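Local coordinates for A223 penton protein C-terminal domain-containing protein (Sulfolobus turreted icosahedral virus 1, PDB 6BO3) that is a turret protein of the viral capsid, where it probably serves as a structural penton-associated component built from two beta-sandwich domains, at residues I50-A55 and N112-G117. The protein carries 1 engineered substitution. Residues are numbered along the deposited sequence; the frame is centred on the assembly and turned at random.
Sequences INEGQA and NVKLKG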
loop_
_atom_site.group_PDB
_atom_site.type_symbol
_atom_site.label_atom_id
_atom_site.label_comp_id
_atom_site.label_asym_id
_atom_site.label_seq_id
_atom_site.Cartn_x
_atom_site.Cartn_y
_atom_site.Cartn_z
ATOM N N ILE A 50 9.755 -4.519 6.473
ATOM C CA ILE A 50 9.463 -3.510 5.470
ATOM C C ILE A 50 10.587 -2.506 5.398
ATOM O O ILE A 50 10.921 -1.871 6.402
ATOM C CB ILE A 50 8.169 -2.790 5.876
ATOM C CG1 ILE A 50 7.052 -3.829 6.041
ATOM C CG2 ILE A 50 7.799 -1.734 4.852
ATOM C CD1 ILE A 50 5.894 -3.430 6.926
ATOM N N ASN A 51 11.161 -2.361 4.210
ATOM C CA ASN A 51 12.243 -1.421 3.980
ATOM C C ASN A 51 11.655 -0.109 3.482
ATOM O O ASN A 51 11.731 0.182 2.299
ATOM C CB ASN A 51 13.238 -1.982 2.963
ATOM C CG ASN A 51 14.464 -1.110 2.825
ATOM O OD1 ASN A 51 14.772 -0.311 3.731
ATOM N ND2 ASN A 51 15.185 -1.257 1.718
ATOM N N GLU A 52 11.081 0.669 4.400
ATOM C CA GLU A 52 10.343 1.888 4.059
ATOM C C GLU A 52 11.283 3.074 3.910
ATOM O O GLU A 52 11.524 3.830 4.859
ATOM C CB GLU A 52 9.294 2.176 5.128
ATOM C CG GLU A 52 8.397 3.373 4.858
ATOM C CD GLU A 52 7.427 3.587 5.992
ATOM O OE1 GLU A 52 6.226 3.302 5.809
ATOM O OE2 GLU A 52 7.880 4.006 7.075
ATOM N N GLY A 53 11.811 3.223 2.704
ATOM C CA GLY A 53 12.721 4.299 2.391
ATOM C C GLY A 53 13.697 3.880 1.326
ATOM O O GLY A 53 13.495 2.857 0.637
ATOM N N GLN A 54 14.785 4.637 1.249
ATOM C CA GLN A 54 15.682 4.637 0.092
ATOM C C GLN A 54 16.982 3.858 0.282
ATOM O O GLN A 54 17.769 3.768 -0.656
ATOM C CB GLN A 54 16.033 6.083 -0.285
ATOM C CG GLN A 54 14.857 6.897 -0.797
ATOM C CD GLN A 54 13.828 7.203 0.284
ATOM O OE1 GLN A 54 14.177 7.642 1.388
ATOM N NE2 GLN A 54 12.553 6.973 -0.026
ATOM N N ALA A 55 17.233 3.338 1.479
ATOM C CA ALA A 55 18.467 2.605 1.733
ATOM C C ALA A 55 18.265 1.167 1.348
ATOM O O ALA A 55 17.304 0.551 1.775
ATOM C CB ALA A 55 18.865 2.679 3.194
ATOM N N ASN A 112 13.261 3.682 7.084
ATOM C CA ASN A 112 12.603 3.269 8.294
ATOM C C ASN A 112 12.285 1.791 8.099
ATOM O O ASN A 112 11.458 1.424 7.268
ATOM C CB ASN A 112 11.325 4.063 8.522
ATOM C CG ASN A 112 10.606 3.645 9.785
ATOM O OD1 ASN A 112 11.225 3.135 10.721
ATOM N ND2 ASN A 112 9.296 3.846 9.817
ATOM N N VAL A 113 12.973 0.948 8.848
ATOM C CA VAL A 113 12.817 -0.487 8.711
ATOM C C VAL A 113 11.812 -1.004 9.750
ATOM O O VAL A 113 12.004 -0.815 10.968
ATOM C CB VAL A 113 14.196 -1.161 8.809
ATOM C CG1 VAL A 113 14.054 -2.671 8.822
ATOM C CG2 VAL A 113 15.068 -0.722 7.647
ATOM N N LYS A 114 10.708 -1.590 9.265
ATOM C CA LYS A 114 9.623 -2.040 10.130
ATOM C C LYS A 114 9.510 -3.556 10.154
ATOM O O LYS A 114 9.453 -4.209 9.093
ATOM C CB LYS A 114 8.265 -1.465 9.711
ATOM C CG LYS A 114 8.216 0.024 9.453
ATOM C CD LYS A 114 7.048 0.333 8.521
ATOM C CE LYS A 114 6.209 1.499 8.992
ATOM N NZ LYS A 114 4.816 1.344 8.491
ATOM N N LEU A 115 9.475 -4.084 11.378
ATOM C CA LEU A 115 9.259 -5.497 11.663
ATOM C C LEU A 115 7.933 -5.653 12.414
ATOM O O LEU A 115 7.730 -5.114 13.524
ATOM C CB LEU A 115 10.413 -6.079 12.482
ATOM C CG LEU A 115 10.391 -7.595 12.627
ATOM C CD1 LEU A 115 10.592 -8.201 11.255
ATOM C CD2 LEU A 115 11.453 -8.065 13.618
ATOM N N LYS A 116 7.017 -6.376 11.776
ATOM C CA LYS A 116 5.678 -6.563 12.291
ATOM C C LYS A 116 5.271 -8.016 12.084
ATOM O O LYS A 116 5.390 -8.539 10.972
ATOM C CB LYS A 116 4.653 -5.708 11.530
ATOM C CG LYS A 116 4.868 -4.220 11.520
ATOM C CD LYS A 116 3.698 -3.584 10.797
ATOM C CE LYS A 116 3.850 -2.085 10.675
ATOM N NZ LYS A 116 2.532 -1.432 10.863
ATOM N N GLY A 117 4.780 -8.657 13.137
ATOM C CA GLY A 117 4.282 -10.014 13.009
ATOM C C GLY A 117 4.098 -10.695 14.341
ATOM O O GLY A 117 3.933 -10.041 15.373
#
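Asn112 pairs with Glu52 through both backbone and side chain. Its N donates to Glu52 O at 2.8 Å and its O accepts from Glu52 N at 3.0 Å, the latter bond clearly bent (137° at the hydrogen). Glu52 is also the centre of an inverse gamma turn. The two side chains then run side by side. With CG anti to the backbone N in each, they leave the sheet together, and Asn112 ND2 meets Glu52 OE2 at 3.1 Å, the carboxylate and amide planes being turned by 45°. The same ND2 also donates to Glu25 of strand 20-28, so this amide links two carboxylates. Val113 lies on the other face and is buried: its CG2 rests 3.9 Å from Asn51 OD1, while its CA makes a CH...O contact with Ile50 O. Leu49 of the same neighbouring strand and Ile57 of strand 57-62, in the other sheet, also touch the valine, and Asn51 ND2 holds Ala55 O with the acceptor almost in the plane of the amide. Lys114 forms the next hydrogen-bonded pair, with Ile50: Ile50 N to Lys114 O (2.7 Å) and Lys114 N to Ile50 O (2.9 Å). Its CB lies against Ile50 CB, and its chain bends at chi3 to carry CE alongside the Glu52 carboxylate, where NZ forms a long salt bridge with OE1 (3.6 Å). Farther on, Lys116 CD only grazes Ile50 CD1, while its backbone carries the pairing on to Leu48. Polar and charged groups thus accompany Ile50 on one face, whereas Val113 and Leu115 make the other largely apolar, with the Asn51 amide a buried polar exception, an antiparallel pairing of neighbouring strands within one sheet of a beta sandwich.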